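Side-chain contacts in methylmalonyl-CoA carboxyltransferase 12S subunit (Propionibacterium freudenreichii, PDB 1ON3), which transfers the carboxyl group of methylmalonyl-CoA to the biotin of the 1.3S subunit, as the hexameric core of transcarboxylase: residues Arg66-Thr71 against Asp76-Pro81; Val85-Gly90 against Val120-Gln125; Glu225-Met228 against Gly232-His235; Ile234-Glu239 against Glu245-Lys250. All coordinates share one frame; numbering follows the deposited sequence.

Overall arrangement
Contact 1 is a surface contact in the loop between strands 60-62 and 85-92: one imidazole against a carbonyl and a valine, a water, and the T71-D76 pair. Contacts 2 and 4 both pack a helix on the same mixed sheet: in contact 2 two buried threonines meet, whereas in partly buried contact 4 isoleucine meets phenylalanine and alanine at the sheet's outermost strand within the chain. Contact 3 is buried and mixes the polar chemistry of a helix end with apolar packing. It runs into contact 4 through the shared I234 and H235, and M228 packs on F236 and V237. In one E121 conformer, a salt bridge from R66 joins contacts 1 and 2, centres about 19 Å apart.

Contact 1 (Arg66-Thr71 against Asp76-Pro81)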
# COMPACT_ATOMS: atom_id res chain seq x y z
N ARG E 66 3.79 -41.25 -3.64
CA ARG E 66 4.91 -40.53 -4.26
C ARG E 66 6.17 -41.41 -4.21
O ARG E 66 6.41 -42.09 -3.21
CB ARG E 66 5.17 -39.22 -3.51
CG ARG E 66 6.22 -38.32 -4.13
CD ARG E 66 5.69 -37.59 -5.35
NE ARG E 66 6.62 -36.56 -5.80
CZ ARG E 66 6.55 -35.28 -5.47
NH1 ARG E 66 5.59 -34.83 -4.67
NH2 ARG E 66 7.47 -34.44 -5.92
N LYS E 67 6.98 -41.37 -5.26
CA LYS E 67 8.18 -42.20 -5.31
C LYS E 67 9.42 -41.46 -5.76
O LYS E 67 9.34 -40.55 -6.58
CB LYS E 67 7.96 -43.38 -6.26
CG LYS E 67 6.95 -44.39 -5.80
CD LYS E 67 6.87 -45.52 -6.81
CE LYS E 67 5.81 -46.55 -6.42
NZ LYS E 67 5.72 -47.61 -7.48
N HIS E 68 10.56 -41.88 -5.23
CA HIS E 68 11.84 -41.28 -5.58
C HIS E 68 12.13 -41.53 -7.06
O HIS E 68 11.65 -42.51 -7.64
CB HIS E 68 12.97 -41.89 -4.74
CG HIS E 68 13.29 -43.32 -5.08
ND1 HIS E 68 12.50 -44.38 -4.69
CD2 HIS E 68 14.32 -43.86 -5.77
CE1 HIS E 68 13.03 -45.51 -5.12
NE2 HIS E 68 14.14 -45.22 -5.78
N ARG E 69 12.91 -40.65 -7.66
CA ARG E 69 13.26 -40.75 -9.06
C ARG E 69 14.76 -40.99 -9.25
O ARG E 69 15.24 -41.11 -10.38
CB ARG E 69 12.85 -39.48 -9.79
CG ARG E 69 11.37 -39.20 -9.75
CD ARG E 69 11.02 -37.98 -10.58
NE ARG E 69 11.38 -38.16 -11.99
CZ ARG E 69 11.35 -37.19 -12.90
NH1 ARG E 69 10.98 -35.97 -12.54
NH2 ARG E 69 11.70 -37.44 -14.15
N THR E 70 15.50 -41.05 -8.15
CA THR E 70 16.94 -41.27 -8.20
C THR E 70 17.21 -42.71 -8.66
O THR E 70 16.39 -43.60 -8.44
CB THR E 70 17.57 -41.02 -6.81
OG1 THR E 70 16.76 -41.66 -5.81
CG2 THR E 70 17.66 -39.52 -6.52
N THR E 71 18.36 -42.95 -9.28
CA THR E 71 18.65 -44.30 -9.76
C THR E 71 20.02 -44.84 -9.36
O THR E 71 20.21 -46.06 -9.29
CB THR E 71 18.52 -44.35 -11.30
OG1 THR E 71 19.36 -43.35 -11.88
CG2 THR E 71 17.07 -44.10 -11.72
N ASP E 76 17.68 -47.35 -8.14
CA ASP E 76 16.82 -47.75 -9.25
C ASP E 76 15.98 -48.98 -8.93
O ASP E 76 14.89 -49.16 -9.48
CB ASP E 76 17.67 -48.03 -10.50
CG ASP E 76 18.76 -49.07 -10.28
OD1 ASP E 76 19.30 -49.56 -11.29
OD2 ASP E 76 19.08 -49.39 -9.11
N LYS E 77 16.48 -49.81 -8.03
CA LYS E 77 15.76 -51.02 -7.64
C LYS E 77 15.11 -50.89 -6.26
O LYS E 77 14.27 -51.70 -5.89
CB LYS E 77 16.74 -52.21 -7.63
CG LYS E 77 17.96 -52.00 -6.73
CD LYS E 77 17.59 -52.00 -5.24
CE LYS E 77 18.73 -51.55 -4.34
NZ LYS E 77 18.27 -51.39 -2.92
N ALA E 78 15.51 -49.87 -5.51
CA ALA E 78 14.98 -49.69 -4.17
C ALA E 78 13.50 -49.34 -4.10
O ALA E 78 12.99 -48.55 -4.90
CB ALA E 78 15.80 -48.64 -3.42
N VAL E 79 12.82 -49.96 -3.14
CA VAL E 79 11.40 -49.72 -2.88
C VAL E 79 11.44 -48.90 -1.59
O VAL E 79 11.86 -49.39 -0.54
CB VAL E 79 10.63 -51.03 -2.61
CG1 VAL E 79 9.23 -50.72 -2.12
CG2 VAL E 79 10.56 -51.87 -3.89
N VAL E 80 11.03 -47.64 -1.68
CA VAL E 80 11.08 -46.72 -0.53
C VAL E 80 9.72 -46.07 -0.33
O VAL E 80 9.49 -44.95 -0.79
CB VAL E 80 12.15 -45.63 -0.81
CG1 VAL E 80 12.49 -44.87 0.45
CG2 VAL E 80 13.40 -46.27 -1.40
N PRO E 81 8.80 -46.75 0.38
CA PRO E 81 7.45 -46.25 0.64
C PRO E 81 7.38 -44.77 1.09
O PRO E 81 8.00 -44.39 2.08
CB PRO E 81 6.94 -47.20 1.73
CG PRO E 81 7.64 -48.49 1.41
CD PRO E 81 9.05 -48.03 1.08
O HOH W 1 10.46 -43.38 -2.80
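H68 turns its imidazole edge-on to the backbone of 76-81: CE1 lies 3.0 Å from A78 O, which sits in the ring plane. The side chain of V80 crosses that of H68 at about a right angle and touches the same corner of the ring, CG2 coming obliquely to within 3.8 Å of H68 CE1. With CG set between its own backbone N and carbonyl carbon (chi1 70°), the ring is carried over to the other segment. One water completes the grip: it accepts from H68 N, donates to V80 O at 2.7 Å, and bonds ND1, also in the ring plane. NE2 is taken by M75 O, so both ring nitrogens have partners. Both segments belong to the irregular loop that links strands 60-62 and 85-92 at the surface of the N-terminal half, with the V80 side chain about 10 Å from bound methylmalonyl-CoA. Were H68 an alanine, M75 O would probably lose its side-chain donor and the water one of its anchors. Where the chain turns, T71 and D76 also cross at about a right angle, T71 CB lying 3.9 Å from D76 CB, beside a weak bond from D76 N to T71 O.

Contact 2 (Val85-Gly90 against Val120-Gln125); sequences VVTGRG and VETMEQ
T87 and T122 meet between strand and helix, with the hydroxyl of T122 set against the branch point of T87: T122 OG1 lies 3.2 Å from T87 CB, closer than to either branch of that residue. The two OG1 atoms are 3.7 Å apart, and T87 CG2 is equally far from T122 OG1. The other arm of T122 comes down on the neighbouring glycine, CG2 standing 3.9 Å from G88 O. Next to it the helix comes nearest the strand, with the CA atoms of G88 and T122 6.6 Å apart.

Each hydroxyl looks back to its own side. T122 OG1 stands beside its backbone N (chi1 -58°) and is bonded to K118 O one turn earlier in the helix, while T87 OG1 makes a weak bond to V62 O on the adjoining strand 60-62. This is a helix laid on a sheet in a ClpP/crotonase-clan domain: helix 113-129 packs on strand 85-92, which runs antiparallel to both of its neighbours, 60-62 and 95-102.

Further out, H98 of strand 95-102 touches the side chains of T122 and Q125. Q125 folds back along the helix, and NE2 donates to E121 O at 3.3 Å, with that oxygen in its amide plane. E121 O thus takes two donors, Q125 N and Q125 NE2, from opposite faces of its carbonyl plane. Q125 OE1 meets Y506 OH of a second subunit, and K118 NZ bonds V85 O at the start of the strand.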
# COMPACT_ATOMS: atom_id res chain seq x y z
N VAL E 85 8.76 -40.31 4.23
CA VAL E 85 8.10 -39.26 5.02
C VAL E 85 6.59 -39.26 4.77
O VAL E 85 6.14 -39.43 3.63
CB VAL E 85 8.69 -37.86 4.73
CG1 VAL E 85 8.17 -37.33 3.38
CG2 VAL E 85 8.31 -36.88 5.87
N VAL E 86 5.82 -39.10 5.84
CA VAL E 86 4.36 -39.08 5.74
C VAL E 86 3.97 -37.62 5.92
O VAL E 86 4.26 -37.03 6.96
CB VAL E 86 3.71 -39.95 6.83
CG1 VAL E 86 2.19 -39.99 6.62
CG2 VAL E 86 4.28 -41.36 6.78
N THR E 87 3.31 -37.06 4.91
CA THR E 87 2.93 -35.66 4.91
C THR E 87 1.45 -35.42 4.62
O THR E 87 0.82 -36.15 3.85
CB THR E 87 3.73 -34.89 3.86
OG1 THR E 87 3.45 -35.45 2.57
CG2 THR E 87 5.24 -34.98 4.13
N GLY E 88 0.89 -34.38 5.23
CA GLY E 88 -0.50 -34.10 4.99
C GLY E 88 -1.07 -32.99 5.84
O GLY E 88 -0.34 -32.22 6.47
N ARG E 89 -2.40 -32.93 5.86
CA ARG E 89 -3.16 -31.93 6.59
C ARG E 89 -4.09 -32.62 7.59
O ARG E 89 -4.61 -33.70 7.33
CB ARG E 89 -3.97 -31.10 5.58
CG ARG E 89 -4.63 -29.81 6.10
CD ARG E 89 -6.00 -30.04 6.75
NE ARG E 89 -6.78 -28.80 6.83
CZ ARG E 89 -8.02 -28.73 7.32
NH1 ARG E 89 -8.62 -29.82 7.78
NH2 ARG E 89 -8.66 -27.56 7.36
N GLY E 90 -4.26 -32.02 8.76
CA GLY E 90 -5.15 -32.58 9.76
C GLY E 90 -5.61 -31.47 10.67
O GLY E 90 -5.45 -30.30 10.32
N VAL E 120 8.72 -29.84 1.75
CA VAL E 120 8.63 -28.44 1.33
C VAL E 120 7.25 -28.12 0.76
O VAL E 120 6.70 -27.05 1.02
CB VAL E 120 9.73 -28.12 0.27
CG1 VAL E 120 9.52 -26.72 -0.28
CG2 VAL E 120 11.11 -28.19 0.91
N GLU E 121 6.68 -29.04 -0.01
CA GLU E 121 5.36 -28.80 -0.58
C GLU E 121 4.33 -28.67 0.54
O GLU E 121 3.42 -27.85 0.47
CB GLU E 121 5.01 -29.90 -1.59
CG GLU E 121 5.38 -29.48 -3.02
CD GLU E 121 5.65 -30.65 -3.97
OE1 GLU E 121 5.03 -31.73 -3.79
OE2 GLU E 121 6.46 -30.48 -4.90
N THR E 122 4.49 -29.46 1.59
CA THR E 122 3.57 -29.41 2.72
C THR E 122 3.76 -28.10 3.48
O THR E 122 2.80 -27.51 3.96
CB THR E 122 3.79 -30.59 3.68
OG1 THR E 122 3.62 -31.81 2.96
CG2 THR E 122 2.79 -30.56 4.82
N MET E 123 5.00 -27.64 3.58
CA MET E 123 5.28 -26.37 4.24
C MET E 123 4.68 -25.22 3.43
O MET E 123 4.13 -24.26 4.00
CB MET E 123 6.80 -26.18 4.35
CG MET E 123 7.46 -27.15 5.33
SD MET E 123 9.25 -27.04 5.25
CE MET E 123 9.54 -25.37 5.88
N GLU E 124 4.79 -25.30 2.11
CA GLU E 124 4.22 -24.26 1.24
C GLU E 124 2.71 -24.24 1.40
O GLU E 124 2.10 -23.17 1.28
CB GLU E 124 4.57 -24.50 -0.24
CG GLU E 124 6.06 -24.36 -0.59
CD GLU E 124 6.58 -22.92 -0.62
OE1 GLU E 124 7.79 -22.75 -0.89
OE2 GLU E 124 5.80 -21.96 -0.38
N GLN E 125 2.10 -25.40 1.63
CA GLN E 125 0.65 -25.44 1.82
C GLN E 125 0.28 -24.81 3.17
O GLN E 125 -0.76 -24.16 3.29
CB GLN E 125 0.12 -26.88 1.77
CG GLN E 125 0.47 -27.63 0.48
CD GLN E 125 0.16 -26.85 -0.78
OE1 GLN E 125 -1.00 -26.59 -1.09
NE2 GLN E 125 1.21 -26.47 -1.51

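Contact 3 (Glu225-Met228 against Gly232-His235)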
# COMPACT_ATOMS: atom_id res chain seq x y z
N GLU E 225 19.21 -33.92 27.00
CA GLU E 225 19.70 -33.15 28.14
C GLU E 225 20.92 -32.30 27.82
O GLU E 225 21.06 -31.19 28.32
CB GLU E 225 19.96 -34.10 29.32
CG GLU E 225 18.66 -34.49 30.01
CD GLU E 225 18.83 -35.54 31.08
OE1 GLU E 225 19.71 -35.36 31.95
OE2 GLU E 225 18.08 -36.53 31.05
N ALA E 226 21.81 -32.81 26.97
CA ALA E 226 22.98 -32.04 26.59
C ALA E 226 22.51 -30.80 25.80
O ALA E 226 22.93 -29.69 26.08
CB ALA E 226 23.93 -32.89 25.73
N HIS E 227 21.61 -30.99 24.83
CA HIS E 227 21.14 -29.83 24.06
C HIS E 227 20.41 -28.81 24.92
O HIS E 227 20.51 -27.60 24.69
CB HIS E 227 20.24 -30.27 22.90
CG HIS E 227 20.99 -30.87 21.75
ND1 HIS E 227 21.91 -30.16 21.01
CD2 HIS E 227 21.02 -32.13 21.26
CE1 HIS E 227 22.47 -30.95 20.12
NE2 HIS E 227 21.95 -32.16 20.25
N MET E 228 19.68 -29.28 25.92
CA MET E 228 18.92 -28.38 26.77
C MET E 228 19.77 -27.57 27.73
O MET E 228 19.71 -26.34 27.73
CB MET E 228 17.85 -29.16 27.56
CG MET E 228 17.12 -28.33 28.64
SD MET E 228 16.18 -26.90 28.02
CE MET E 228 14.69 -27.77 27.40
N GLY E 232 22.03 -25.11 24.41
CA GLY E 232 20.99 -24.10 24.27
C GLY E 232 20.19 -24.21 22.97
O GLY E 232 19.52 -23.25 22.56
N ASN E 233 20.24 -25.39 22.35
CA ASN E 233 19.56 -25.63 21.06
C ASN E 233 18.08 -26.00 21.09
O ASN E 233 17.41 -25.88 20.06
CB ASN E 233 20.23 -26.78 20.30
CG ASN E 233 21.64 -26.48 19.83
OD1 ASN E 233 22.50 -27.37 19.84
ND2 ASN E 233 21.88 -25.26 19.38
N ILE E 234 17.57 -26.48 22.22
CA ILE E 234 16.18 -26.93 22.24
C ILE E 234 15.30 -26.30 23.29
O ILE E 234 15.78 -25.70 24.25
CB ILE E 234 16.08 -28.47 22.37
CG1 ILE E 234 16.62 -28.91 23.74
CG2 ILE E 234 16.88 -29.12 21.23
CD1 ILE E 234 16.39 -30.39 24.04
N HIS E 235 14.00 -26.49 23.14
CA HIS E 235 13.06 -25.84 24.03
C HIS E 235 12.32 -26.68 25.04
O HIS E 235 11.88 -26.15 26.07
CB HIS E 235 12.06 -25.04 23.19
CG HIS E 235 12.73 -24.14 22.20
ND1 HIS E 235 13.30 -24.61 21.03
CD2 HIS E 235 12.99 -22.81 22.24
CE1 HIS E 235 13.88 -23.61 20.40
NE2 HIS E 235 13.72 -22.50 21.11
O HOH W 2 18.15 -25.23 25.04
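H227 O gathers the N-H groups of G232 and N233 at the C-terminal end of helix 224-231, where G232, with positive phi, is the first residue to leave helical geometry and lets the chain swing back toward strand 236-238. The G232 N bond is weak, 2.9 Å but bent to 125°. N233 N donates at 3.2 Å, tilted 28° from the carbonyl plane. S231 OG also bonds this oxygen, so one buried carbonyl takes the hydroxyl of the last helical residue and two N-H groups beyond it, one of them weakly. The imidazole of H227 is held in turn through NE2, bonded to M200 O. A water lies between I234 O and M228 O; its bond to M228 O is weak, and it has more acceptors within reach than protons to give. The ring of H235 is held outside the contact, ND1 to I192 N and NE2 to E352 OE1.

I234 lies against the helix, CG2 being 3.9 Å from H227 CB and CD1 4.0 Å from M228 CB. The M228 chain starts out extended, CG anti to the backbone N, then bends at chi2 and chi3, which brings its methyl CE to 3.5 Å from H235 O.

Contact 4 (Ile234-Glu239 against Glu245-Lys250)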
# COMPACT_ATOMS: atom_id res chain seq x y z
N ILE E 234 17.57 -26.48 22.22
CA ILE E 234 16.18 -26.93 22.24
C ILE E 234 15.30 -26.30 23.29
O ILE E 234 15.78 -25.70 24.25
CB ILE E 234 16.08 -28.47 22.37
CG1 ILE E 234 16.62 -28.91 23.74
CG2 ILE E 234 16.88 -29.12 21.23
CD1 ILE E 234 16.39 -30.39 24.04
N HIS E 235 14.00 -26.49 23.14
CA HIS E 235 13.06 -25.84 24.03
C HIS E 235 12.32 -26.68 25.04
O HIS E 235 11.88 -26.15 26.07
CB HIS E 235 12.06 -25.04 23.19
CG HIS E 235 12.73 -24.14 22.20
ND1 HIS E 235 13.30 -24.61 21.03
CD2 HIS E 235 12.99 -22.81 22.24
CE1 HIS E 235 13.88 -23.61 20.40
NE2 HIS E 235 13.72 -22.50 21.11
N PHE E 236 12.17 -27.97 24.75
CA PHE E 236 11.48 -28.88 25.64
C PHE E 236 12.11 -30.25 25.60
O PHE E 236 12.48 -30.74 24.52
CB PHE E 236 9.99 -29.03 25.26
CG PHE E 236 9.24 -27.73 25.21
CD1 PHE E 236 9.16 -27.00 24.04
CD2 PHE E 236 8.65 -27.21 26.36
CE1 PHE E 236 8.51 -25.75 24.01
CE2 PHE E 236 8.00 -25.98 26.34
CZ PHE E 236 7.94 -25.25 25.16
N VAL E 237 12.24 -30.87 26.77
CA VAL E 237 12.74 -32.23 26.84
C VAL E 237 11.52 -33.07 27.16
O VAL E 237 10.76 -32.72 28.06
CB VAL E 237 13.79 -32.45 27.95
CG1 VAL E 237 14.09 -33.93 28.11
CG2 VAL E 237 15.07 -31.73 27.59
N ALA E 238 11.32 -34.14 26.40
CA ALA E 238 10.19 -35.04 26.59
C ALA E 238 10.70 -36.45 26.90
O ALA E 238 11.67 -36.91 26.29
CB ALA E 238 9.34 -35.05 25.33
N GLU E 239 10.05 -37.13 27.83
CA GLU E 239 10.46 -38.49 28.18
C GLU E 239 10.38 -39.45 27.00
O GLU E 239 11.31 -40.22 26.75
CB GLU E 239 9.61 -39.04 29.32
CG GLU E 239 10.15 -38.75 30.70
CD GLU E 239 11.50 -39.39 30.94
OE1 GLU E 239 11.62 -40.62 30.75
OE2 GLU E 239 12.44 -38.66 31.31
N GLU E 245 4.15 -35.51 22.22
CA GLU E 245 2.87 -35.20 21.59
C GLU E 245 2.03 -34.33 22.52
O GLU E 245 1.38 -33.38 22.06
CB GLU E 245 2.16 -36.50 21.20
CG GLU E 245 2.84 -37.16 19.99
CD GLU E 245 2.83 -38.69 20.00
OE1 GLU E 245 3.55 -39.28 19.16
OE2 GLU E 245 2.12 -39.30 20.83
N LEU E 246 2.06 -34.62 23.81
CA LEU E 246 1.30 -33.80 24.77
C LEU E 246 1.92 -32.41 24.83
O LEU E 246 1.21 -31.40 24.87
CB LEU E 246 1.30 -34.43 26.17
CG LEU E 246 0.39 -35.65 26.39
CD1 LEU E 246 0.56 -36.20 27.81
CD2 LEU E 246 -1.07 -35.23 26.16
N ILE E 247 3.25 -32.33 24.83
CA ILE E 247 3.90 -31.02 24.89
C ILE E 247 3.59 -30.23 23.62
O ILE E 247 3.28 -29.03 23.69
CB ILE E 247 5.45 -31.17 25.05
CG1 ILE E 247 5.77 -31.72 26.44
CG2 ILE E 247 6.12 -29.81 24.86
CD1 ILE E 247 7.22 -32.19 26.60
N ALA E 248 3.64 -30.88 22.47
CA ALA E 248 3.35 -30.20 21.21
C ALA E 248 1.95 -29.58 21.21
O ALA E 248 1.76 -28.47 20.72
CB ALA E 248 3.47 -31.17 20.02
N LYS E 249 0.97 -30.30 21.74
CA LYS E 249 -0.41 -29.81 21.80
C LYS E 249 -0.53 -28.65 22.79
O LYS E 249 -1.19 -27.66 22.50
CB LYS E 249 -1.38 -30.93 22.21
CG LYS E 249 -1.43 -32.10 21.23
CD LYS E 249 -2.46 -33.15 21.68
CE LYS E 249 -2.44 -34.35 20.75
NZ LYS E 249 -3.39 -35.43 21.15
N LYS E 250 0.10 -28.79 23.95
CA LYS E 250 0.07 -27.73 24.97
C LYS E 250 0.70 -26.45 24.39
O LYS E 250 0.14 -25.36 24.48
CB LYS E 250 0.84 -28.18 26.21
CG LYS E 250 0.90 -27.14 27.34
CD LYS E 250 -0.45 -26.96 27.99
CE LYS E 250 -0.38 -26.00 29.14
NZ LYS E 250 -1.72 -25.80 29.73
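I247 is the residue through which helix 245-250 meets the strand, touching F236 and A238; E245, two residues earlier, packs on R49 and N52 of helix 46-53. I247 divides its work between two branches. CG2, anti to the backbone N, sits over one face of the F236 ring in a CH-pi contact, 4.2 Å from the centroid and 27° off the normal. It lies off centre, toward the attachment side, with F236 CG at 3.8 Å. The other branch stays beside the backbone N at CG1 (chi1 -69°) and runs out extended, so that CD1 meets A238 CB at 3.8 Å and V237 O at 3.9 Å. With only an alanine here, one face of the phenyl ring is likely to lose its methyl cover and a gap to open next to A238. Next in sequence, A248 touches L53 of helix 46-53, K249 NZ bonds N52 O, and K250 NZ forms a salt bridge with D304.

The axes of strand 236-238 and helix segment 245-250 come within 9.3 Å and run roughly antiparallel, at 147°. Strand 236-238 is the last strand of the N-terminal mixed sheet, beside strand 191-195, whose I193 touches both F236 and I247. Strand 305-308 packs against F236 through L306 and V308, and helix 46-53 lines the helix on a face turned from the strand.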